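Local coordinates for protein exodeoxyribonuclease III (Archaeoglobus fulgidus, PDB 2VOA) that is an AP endonuclease that cleaves DNA at abasic sites and probably uses magnesium or manganese ions to do so, at residues A[93-107]-A[134-148]. The protein carries 1 engineered substitution. Numbering follows the deposited sequence. Where two conformers were deposited one is given.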
ATOM      1  N   ARG A  93       1.118 -29.235   9.660  1.00 29.25           N
ATOM      2  CA  ARG A  93       1.158 -29.911  10.947  1.00 29.33           C
ATOM      3  C   ARG A  93       2.593 -30.127  11.398  1.00 29.10           C
ATOM      4  O   ARG A  93       3.442 -30.412  10.587  1.00 29.12           O
ATOM      5  CB  ARG A  93       0.464 -31.250  10.826  1.00 29.74           C
ATOM      6  CG  ARG A  93       0.486 -32.092  12.098  1.00 30.94           C
ATOM      7  CD  ARG A  93      -0.500 -33.193  11.950  1.00 30.90           C
ATOM      8  NE  ARG A  93      -0.859 -33.828  13.214  1.00 31.19           N
ATOM      9  CZ  ARG A  93      -1.676 -34.872  13.280  1.00 34.12           C
ATOM     10  NH1 ARG A  93      -2.213 -35.349  12.158  1.00 33.72           N
ATOM     11  NH2 ARG A  93      -1.972 -35.427  14.445  1.00 34.42           N
ATOM     12  N   ALA A  94       2.840 -29.988  12.692  1.00 29.29           N
ATOM     13  CA  ALA A  94       4.184 -30.149  13.237  1.00 29.47           C
ATOM     14  C   ALA A  94       4.103 -30.497  14.703  1.00 30.04           C
ATOM     15  O   ALA A  94       3.134 -30.147  15.368  1.00 30.59           O
ATOM     16  CB  ALA A  94       5.003 -28.869  13.041  1.00 29.86           C
ATOM     17  N   LYS A  95       5.128 -31.181  15.210  1.00 29.28           N
ATOM     18  CA  LYS A  95       5.304 -31.307  16.641  1.00 29.94           C
ATOM     19  C   LYS A  95       6.206 -30.140  17.076  1.00 29.00           C
ATOM     20  O   LYS A  95       7.353 -30.008  16.604  1.00 28.23           O
ATOM     21  CB  LYS A  95       5.980 -32.645  16.967  1.00 30.84           C
ATOM     22  CG  LYS A  95       5.991 -33.005  18.461  1.00 34.39           C
ATOM     23  CD  LYS A  95       6.850 -34.238  18.664  1.00 39.95           C
ATOM     24  CE  LYS A  95       6.839 -34.737  20.099  1.00 44.20           C
ATOM     25  NZ  LYS A  95       5.448 -34.924  20.587  1.00 45.91           N
ATOM     26  N   ILE A  96       5.677 -29.287  17.951  1.00 28.25           N
ATOM     27  CA  ILE A  96       6.392 -28.079  18.390  1.00 27.47           C
ATOM     28  C   ILE A  96       6.373 -28.019  19.907  1.00 27.11           C
ATOM     29  O   ILE A  96       5.284 -27.982  20.503  1.00 26.29           O
ATOM     30  CB  ILE A  96       5.737 -26.798  17.817  1.00 27.75           C
ATOM     31  CG1 ILE A  96       5.727 -26.880  16.287  1.00 27.56           C
ATOM     32  CG2 ILE A  96       6.472 -25.554  18.275  1.00 29.49           C
ATOM     33  CD1 ILE A  96       4.915 -25.807  15.590  1.00 29.58           C
ATOM     34  N   ALA A  97       7.571 -28.021  20.503  1.00 27.50           N
ATOM     35  CA  ALA A  97       7.704 -27.965  21.976  1.00 28.20           C
ATOM     36  C   ALA A  97       6.805 -29.029  22.640  1.00 28.17           C
ATOM     37  O   ALA A  97       6.133 -28.765  23.636  1.00 28.96           O
ATOM     38  CB  ALA A  97       7.342 -26.560  22.476  1.00 28.57           C
ATOM     39  N   GLY A  98       6.777 -30.222  22.058  1.00 27.48           N
ATOM     40  CA  GLY A  98       6.020 -31.332  22.624  1.00 28.09           C
ATOM     41  C   GLY A  98       4.527 -31.335  22.306  1.00 28.60           C
ATOM     42  O   GLY A  98       3.842 -32.259  22.711  1.00 28.69           O
ATOM     43  N   ILE A  99       4.038 -30.324  21.578  1.00 28.11           N
ATOM     44  CA  ILE A  99       2.599 -30.181  21.222  1.00 28.05           C
ATOM     45  C   ILE A  99       2.372 -30.606  19.769  1.00 28.70           C
ATOM     46  O   ILE A  99       3.072 -30.133  18.872  1.00 28.81           O
ATOM     47  CB  ILE A  99       2.103 -28.689  21.374  1.00 28.12           C
ATOM     48  CG1 ILE A  99       2.565 -28.081  22.719  1.00 29.68           C
ATOM     49  CG2 ILE A  99       0.558 -28.604  21.226  1.00 28.71           C
ATOM     50  CD1 ILE A  99       1.941 -28.799  23.934  1.00 32.09           C
ATOM     51  N   ASP A 100       1.395 -31.483  19.531  1.00 28.17           N
ATOM     52  CA  ASP A 100       1.016 -31.858  18.158  1.00 28.94           C
ATOM     53  C   ASP A 100       0.119 -30.740  17.653  1.00 28.46           C
ATOM     54  O   ASP A 100      -0.989 -30.558  18.179  1.00 30.13           O
ATOM     55  CB  ASP A 100       0.258 -33.184  18.180  1.00 28.83           C
ATOM     56  CG  ASP A 100      -0.184 -33.667  16.791  1.00 32.81           C
ATOM     57  OD1 ASP A 100      -0.972 -34.642  16.754  1.00 36.17           O
ATOM     58  OD2 ASP A 100       0.200 -33.088  15.750  1.00 33.86           O
ATOM     59  N   VAL A 101       0.612 -29.965  16.688  1.00 28.14           N
ATOM     60  CA  VAL A 101      -0.115 -28.776  16.197  1.00 28.66           C
ATOM     61  C   VAL A 101      -0.631 -28.993  14.795  1.00 28.74           C
ATOM     62  O   VAL A 101       0.142 -29.300  13.891  1.00 28.83           O
ATOM     63  CB  VAL A 101       0.789 -27.512  16.179  1.00 27.90           C
ATOM     64  CG1 VAL A 101      -0.003 -26.289  15.664  1.00 30.70           C
ATOM     65  CG2 VAL A 101       1.331 -27.222  17.590  1.00 30.53           C
ATOM     66  N   ILE A 102      -1.936 -28.818  14.621  1.00 29.10           N
ATOM     67  CA  ILE A 102      -2.560 -28.956  13.283  1.00 28.97           C
ATOM     68  C   ILE A 102      -3.210 -27.611  12.929  1.00 29.09           C
ATOM     69  O   ILE A 102      -4.125 -27.185  13.606  1.00 29.67           O
ATOM     70  CB  ILE A 102      -3.639 -30.074  13.231  1.00 28.85           C
ATOM     71  CG1 ILE A 102      -3.150 -31.380  13.875  1.00 31.65           C
ATOM     72  CG2 ILE A 102      -4.098 -30.289  11.779  1.00 28.56           C
ATOM     73  CD1 ILE A 102      -3.706 -31.638  15.294  1.00 34.07           C
ATOM     74  N   ASN A 103      -2.734 -26.968  11.859  1.00 28.06           N
ATOM     75  CA  ASN A 103      -3.195 -25.634  11.466  1.00 28.39           C
ATOM     76  C   ASN A 103      -3.935 -25.732  10.137  1.00 28.37           C
ATOM     77  O   ASN A 103      -3.346 -26.094   9.129  1.00 28.21           O
ATOM     78  CB  ASN A 103      -1.993 -24.702  11.320  1.00 28.25           C
ATOM     79  CG  ASN A 103      -2.359 -23.320  10.770  1.00 29.27           C
ATOM     80  OD1 ASN A 103      -3.526 -22.894  10.802  1.00 30.93           O
ATOM     81  ND2 ASN A 103      -1.309 -22.574  10.332  1.00 29.25           N
ATOM     82  N   THR A 104      -5.235 -25.439  10.153  1.00 29.25           N
ATOM     83  CA  THR A 104      -6.077 -25.572   8.959  1.00 29.17           C
ATOM     84  C   THR A 104      -6.673 -24.239   8.505  1.00 29.79           C
ATOM     85  O   THR A 104      -7.095 -23.394   9.341  1.00 29.71           O
ATOM     86  CB  THR A 104      -7.285 -26.550   9.180  1.00 29.99           C
ATOM     87  OG1 THR A 104      -8.077 -26.062  10.260  1.00 29.41           O
ATOM     88  CG2 THR A 104      -6.821 -27.961   9.515  1.00 30.79           C
ATOM     89  N   TYR A 105      -6.755 -24.081   7.184  1.00 29.19           N
ATOM     90  CA  TYR A 105      -7.519 -23.022   6.578  1.00 28.86           C
ATOM     91  C   TYR A 105      -8.609 -23.716   5.760  1.00 28.42           C
ATOM     92  O   TYR A 105      -8.374 -24.163   4.627  1.00 29.04           O
ATOM     93  CB  TYR A 105      -6.628 -22.100   5.709  1.00 29.83           C
ATOM     94  CG  TYR A 105      -7.424 -21.084   4.951  1.00 30.59           C
ATOM     95  CD1 TYR A 105      -8.376 -20.288   5.612  1.00 31.26           C
ATOM     96  CD2 TYR A 105      -7.268 -20.928   3.562  1.00 32.42           C
ATOM     97  CE1 TYR A 105      -9.149 -19.365   4.923  1.00 31.29           C
ATOM     98  CE2 TYR A 105      -8.028 -20.004   2.851  1.00 33.33           C
ATOM     99  CZ  TYR A 105      -8.979 -19.237   3.533  1.00 33.24           C
ATOM    100  OH  TYR A 105      -9.745 -18.330   2.842  1.00 37.66           O
ATOM    101  N   VAL A 106      -9.774 -23.885   6.384  1.00 28.70           N
ATOM    102  CA  VAL A 106     -10.878 -24.650   5.795  1.00 28.86           C
ATOM    103  C   VAL A 106     -11.468 -23.910   4.599  1.00 28.66           C
ATOM    104  O   VAL A 106     -11.606 -22.702   4.638  1.00 28.96           O
ATOM    105  CB  VAL A 106     -11.932 -24.909   6.894  1.00 28.53           C
ATOM    106  CG1 VAL A 106     -13.205 -25.544   6.320  1.00 29.75           C
ATOM    107  CG2 VAL A 106     -11.309 -25.777   8.028  1.00 29.96           C
ATOM    108  N   PRO A 107     -11.834 -24.634   3.502  1.00 29.08           N
ATOM    109  CA  PRO A 107     -12.497 -23.899   2.387  1.00 29.01           C
ATOM    110  C   PRO A 107     -13.704 -23.066   2.855  1.00 29.05           C
ATOM    111  O   PRO A 107     -14.563 -23.542   3.606  1.00 30.04           O
ATOM    112  CB  PRO A 107     -12.945 -25.024   1.432  1.00 28.56           C
ATOM    113  CG  PRO A 107     -11.880 -26.116   1.677  1.00 29.20           C
ATOM    114  CD  PRO A 107     -11.673 -26.063   3.205  1.00 28.51           C
ATOM    115  N   THR A 134      -5.233 -39.872  13.283  1.00 30.09           N
ATOM    116  CA  THR A 134      -3.880 -39.393  13.587  1.00 30.50           C
ATOM    117  C   THR A 134      -3.695 -38.665  14.928  1.00 30.87           C
ATOM    118  O   THR A 134      -2.548 -38.472  15.358  1.00 31.94           O
ATOM    119  CB  THR A 134      -3.361 -38.471  12.483  1.00 29.98           C
ATOM    120  OG1 THR A 134      -4.153 -37.282  12.441  1.00 30.21           O
ATOM    121  CG2 THR A 134      -3.373 -39.183  11.107  1.00 30.72           C
ATOM    122  N   VAL A 135      -4.788 -38.252  15.567  1.00 30.56           N
ATOM    123  CA  VAL A 135      -4.685 -37.528  16.850  1.00 30.24           C
ATOM    124  C   VAL A 135      -4.779 -38.444  18.079  1.00 30.49           C
ATOM    125  O   VAL A 135      -5.693 -39.275  18.190  1.00 30.90           O
ATOM    126  CB  VAL A 135      -5.726 -36.395  16.966  1.00 30.15           C
ATOM    127  CG1 VAL A 135      -5.721 -35.805  18.391  1.00 29.74           C
ATOM    128  CG2 VAL A 135      -5.435 -35.300  15.954  1.00 30.48           C
ATOM    129  N   ASP A 136      -3.840 -38.274  19.004  1.00 30.34           N
ATOM    130  CA  ASP A 136      -3.885 -39.022  20.257  1.00 30.34           C
ATOM    131  C   ASP A 136      -4.585 -38.118  21.260  1.00 30.63           C
ATOM    132  O   ASP A 136      -4.028 -37.098  21.664  1.00 30.08           O
ATOM    133  CB  ASP A 136      -2.467 -39.389  20.716  1.00 30.33           C
ATOM    134  CG  ASP A 136      -2.449 -40.093  22.061  1.00 31.54           C
ATOM    135  OD1 ASP A 136      -3.527 -40.307  22.655  1.00 29.46           O
ATOM    136  OD2 ASP A 136      -1.343 -40.479  22.507  1.00 35.11           O
ATOM    137  N   PHE A 137      -5.807 -38.490  21.648  1.00 30.07           N
ATOM    138  CA  PHE A 137      -6.613 -37.622  22.512  1.00 29.88           C
ATOM    139  C   PHE A 137      -6.216 -37.679  23.991  1.00 29.86           C
ATOM    140  O   PHE A 137      -6.712 -36.892  24.788  1.00 30.23           O
ATOM    141  CB  PHE A 137      -8.114 -37.865  22.297  1.00 30.21           C
ATOM    142  CG  PHE A 137      -8.617 -37.284  21.009  1.00 29.72           C
ATOM    143  CD1 PHE A 137      -8.518 -37.998  19.816  1.00 31.21           C
ATOM    144  CD2 PHE A 137      -9.131 -35.989  20.984  1.00 31.04           C
ATOM    145  CE1 PHE A 137      -8.961 -37.433  18.621  1.00 32.04           C
ATOM    146  CE2 PHE A 137      -9.554 -35.423  19.807  1.00 31.71           C
ATOM    147  CZ  PHE A 137      -9.476 -36.138  18.621  1.00 30.44           C
ATOM    148  N   ARG A 138      -5.320 -38.600  24.330  1.00 29.78           N
ATOM    149  CA  ARG A 138      -4.682 -38.648  25.650  1.00 30.76           C
ATOM    150  C   ARG A 138      -3.350 -37.891  25.683  1.00 31.28           C
ATOM    151  O   ARG A 138      -2.657 -37.890  26.722  1.00 31.31           O
ATOM    152  CB  ARG A 138      -4.450 -40.102  26.094  1.00 31.32           C
ATOM    153  CG  ARG A 138      -5.695 -40.959  26.084  1.00 34.87           C
ATOM    154  CD  ARG A 138      -5.615 -42.035  27.161  1.00 41.26           C
ATOM    155  NE  ARG A 138      -6.291 -41.599  28.386  1.00 47.31           N
ATOM    156  CZ  ARG A 138      -5.962 -41.963  29.625  1.00 49.51           C
ATOM    157  NH1 ARG A 138      -4.934 -42.779  29.859  1.00 49.71           N
ATOM    158  NH2 ARG A 138      -6.669 -41.489  30.648  1.00 52.06           N
ATOM    159  N   SER A 139      -2.969 -37.306  24.546  1.00 30.78           N
ATOM    160  CA  SER A 139      -1.779 -36.442  24.458  1.00 31.44           C
ATOM    161  C   SER A 139      -2.197 -34.983  24.340  1.00 30.30           C
ATOM    162  O   SER A 139      -3.376 -34.682  24.139  1.00 29.28           O
ATOM    163  CB  SER A 139      -0.920 -36.795  23.228  1.00 32.25           C
ATOM    164  OG  SER A 139      -1.462 -36.272  22.001  1.00 36.56           O
ATOM    165  N   PHE A 140      -1.221 -34.084  24.450  1.00 28.88           N
ATOM    166  CA  PHE A 140      -1.444 -32.673  24.147  1.00 28.67           C
ATOM    167  C   PHE A 140      -1.400 -32.417  22.644  1.00 28.72           C
ATOM    168  O   PHE A 140      -0.355 -32.572  22.003  1.00 28.92           O
ATOM    169  CB  PHE A 140      -0.371 -31.788  24.782  1.00 27.80           C
ATOM    170  CG  PHE A 140      -0.399 -31.725  26.285  1.00 27.98           C
ATOM    171  CD1 PHE A 140       0.660 -31.091  26.951  1.00 28.39           C
ATOM    172  CD2 PHE A 140      -1.452 -32.246  27.035  1.00 28.22           C
ATOM    173  CE1 PHE A 140       0.679 -30.992  28.358  1.00 27.18           C
ATOM    174  CE2 PHE A 140      -1.445 -32.163  28.455  1.00 28.94           C
ATOM    175  CZ  PHE A 140      -0.366 -31.537  29.113  1.00 27.65           C
ATOM    176  N   ALA A 141      -2.541 -32.026  22.090  1.00 28.94           N
ATOM    177  CA  ALA A 141      -2.634 -31.602  20.705  1.00 28.37           C
ATOM    178  C   ALA A 141      -3.558 -30.401  20.598  1.00 29.20           C
ATOM    179  O   ALA A 141      -4.502 -30.260  21.391  1.00 28.25           O
ATOM    180  CB  ALA A 141      -3.133 -32.734  19.802  1.00 29.11           C
ATOM    181  N   VAL A 142      -3.250 -29.538  19.639  1.00 29.17           N
ATOM    182  CA  VAL A 142      -4.086 -28.372  19.326  1.00 31.07           C
ATOM    183  C   VAL A 142      -4.366 -28.376  17.830  1.00 30.74           C
ATOM    184  O   VAL A 142      -3.439 -28.486  17.019  1.00 30.93           O
ATOM    185  CB  VAL A 142      -3.429 -27.012  19.777  1.00 31.83           C
ATOM    186  CG1 VAL A 142      -3.006 -27.043  21.227  0.50 32.69           C
ATOM    187  CG2 VAL A 142      -2.244 -26.591  18.893  0.50 32.28           C
ATOM    188  N   TRP A 143      -5.647 -28.265  17.479  1.00 30.80           N
ATOM    189  CA  TRP A 143      -6.067 -28.043  16.110  1.00 29.96           C
ATOM    190  C   TRP A 143      -6.531 -26.602  16.146  1.00 31.78           C
ATOM    191  O   TRP A 143      -7.422 -26.238  16.931  1.00 31.56           O
ATOM    192  CB  TRP A 143      -7.158 -29.039  15.724  1.00 30.52           C
ATOM    193  CG  TRP A 143      -7.983 -28.662  14.546  1.00 29.45           C
ATOM    194  CD1 TRP A 143      -7.573 -28.039  13.383  1.00 31.67           C
ATOM    195  CD2 TRP A 143      -9.385 -28.909  14.400  1.00 30.58           C
ATOM    196  NE1 TRP A 143      -8.664 -27.878  12.531  1.00 31.33           N
ATOM    197  CE2 TRP A 143      -9.781 -28.375  13.149  1.00 31.77           C
ATOM    198  CE3 TRP A 143     -10.356 -29.492  15.228  1.00 32.93           C
ATOM    199  CZ2 TRP A 143     -11.119 -28.421  12.695  1.00 31.34           C
ATOM    200  CZ3 TRP A 143     -11.696 -29.523  14.786  1.00 31.74           C
ATOM    201  CH2 TRP A 143     -12.051 -28.990  13.519  1.00 30.72           C
ATOM    202  N   CYS A 144      -5.814 -25.781  15.365  0.50 31.19           N
ATOM    203  CA  CYS A 144      -6.017 -24.321  15.220  0.50 31.38           C
ATOM    204  C   CYS A 144      -6.457 -23.973  13.814  0.50 31.03           C
ATOM    205  O   CYS A 144      -6.247 -24.755  12.877  0.50 29.47           O
ATOM    206  CB  CYS A 144      -4.706 -23.570  15.441  0.50 31.58           C
ATOM    207  SG  CYS A 144      -4.073 -23.518  17.120  0.50 36.47           S
ATOM    208  N   GLY A 145      -7.039 -22.785  13.647  1.00 30.47           N
ATOM    209  CA  GLY A 145      -7.122 -22.232  12.318  1.00 31.63           C
ATOM    210  C   GLY A 145      -8.314 -21.367  12.063  1.00 30.73           C
ATOM    211  O   GLY A 145      -9.051 -20.996  12.985  1.00 30.78           O
ATOM    212  N   ASP A 146      -8.451 -21.017  10.791  1.00 30.60           N
ATOM    213  CA  ASP A 146      -9.610 -20.317  10.336  1.00 29.65           C
ATOM    214  C   ASP A 146     -10.488 -21.397   9.750  1.00 29.10           C
ATOM    215  O   ASP A 146     -10.209 -21.922   8.668  1.00 29.24           O
ATOM    216  CB  ASP A 146      -9.241 -19.271   9.291  1.00 29.95           C
ATOM    217  CG  ASP A 146     -10.441 -18.469   8.815  1.00 32.13           C
ATOM    218  OD1 ASP A 146     -11.616 -18.806   9.139  1.00 32.67           O
ATOM    219  OD2 ASP A 146     -10.199 -17.488   8.067  1.00 33.32           O
ATOM    220  N   MET A 147     -11.522 -21.733  10.510  1.00 29.00           N
ATOM    221  CA  MET A 147     -12.422 -22.856  10.205  1.00 28.93           C
ATOM    222  C   MET A 147     -13.505 -22.480   9.211  1.00 28.89           C
ATOM    223  O   MET A 147     -14.168 -23.353   8.644  1.00 29.25           O
ATOM    224  CB  MET A 147     -13.070 -23.340  11.523  1.00 28.44           C
ATOM    225  CG  MET A 147     -12.061 -23.705  12.655  1.00 30.73           C
ATOM    226  SD  MET A 147     -10.690 -24.750  12.094  1.00 32.42           S
ATOM    227  CE  MET A 147      -9.874 -24.951  13.678  1.00 34.84           C
ATOM    228  N   ASN A 148     -13.725 -21.179   9.027  1.00 29.11           N
ATOM    229  CA  ASN A 148     -14.858 -20.703   8.223  1.00 29.52           C
ATOM    230  C   ASN A 148     -16.155 -21.378   8.650  1.00 29.66           C
ATOM    231  O   ASN A 148     -17.040 -21.662   7.854  1.00 30.61           O
ATOM    232  CB  ASN A 148     -14.586 -20.859   6.721  1.00 30.11           C
ATOM    233  CG  ASN A 148     -13.622 -19.798   6.214  1.00 30.52           C
ATOM    234  OD1 ASN A 148     -13.858 -18.601   6.396  1.00 32.57           O
ATOM    235  ND2 ASN A 148     -12.536 -20.230   5.593  1.00 31.53           N
TER
HETATM  236  O   HOH W   1       1.754 -34.142  21.926  1.00 29.32           O
HETATM  237  O   HOH W   2      -1.561 -36.396  18.750  1.00 30.41           O
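Ile102 is clasped between Val142 and Cys144 where the ladder is tight: Ile102 N donates to Val142 O at 2.8 Å, and Cys144 N to Ile102 O at 2.8 Å. Strands 99-105 and 141-144 are the two parallel strands of a beta-alpha-beta unit whose crossover is helix 115-134. Beside Cys144 on one face, Val101 and Val142 project in parallel, and both methyls of Val101, CG1 and CG2, meet Val142 CG2. Thr104 and Trp143 share the other face. With Thr104 OG1 held between its backbone N and carbonyl carbon (chi1 59°), Trp143 NE1 donates to Thr104 OG1 at 3.0 Å, nearly in the ring plane; Met147 CE sits over one indole face.

Toward Gly98 and Phe140, where the strands begin, water enters the contact. One water ties Gly98 O to Phe140 O, and another bridges Asp100 OD1 and Asp136 N. Here the extended Arg93 forms a two-pronged salt bridge with Asp100, NE to OD2 and NH2 to OD1, each on a syn lone pair. Its NH1, also bonded to Tyr130 OH, reaches Thr134 OG1 at 2.8 Å in the guanidinium plane, joining the crossover helix to the sheet; Thr134 OG1 is also hydrogen-bonded to Tyr130 O.

Past the corner at Gly145, Val106 N donates to Asp146 O, and Asn148 ND2 to Val106 O at 2.8 Å. The Tyr105 ring, packed on a sugar of the bound DNA, merely touches Asn148 ND2 and, at its edge, Asp146 OD2, which accepts from Asn8. Val106 thus anchors Asp146's backbone and Asn148's amide, setting three predicted active-site residues side by side.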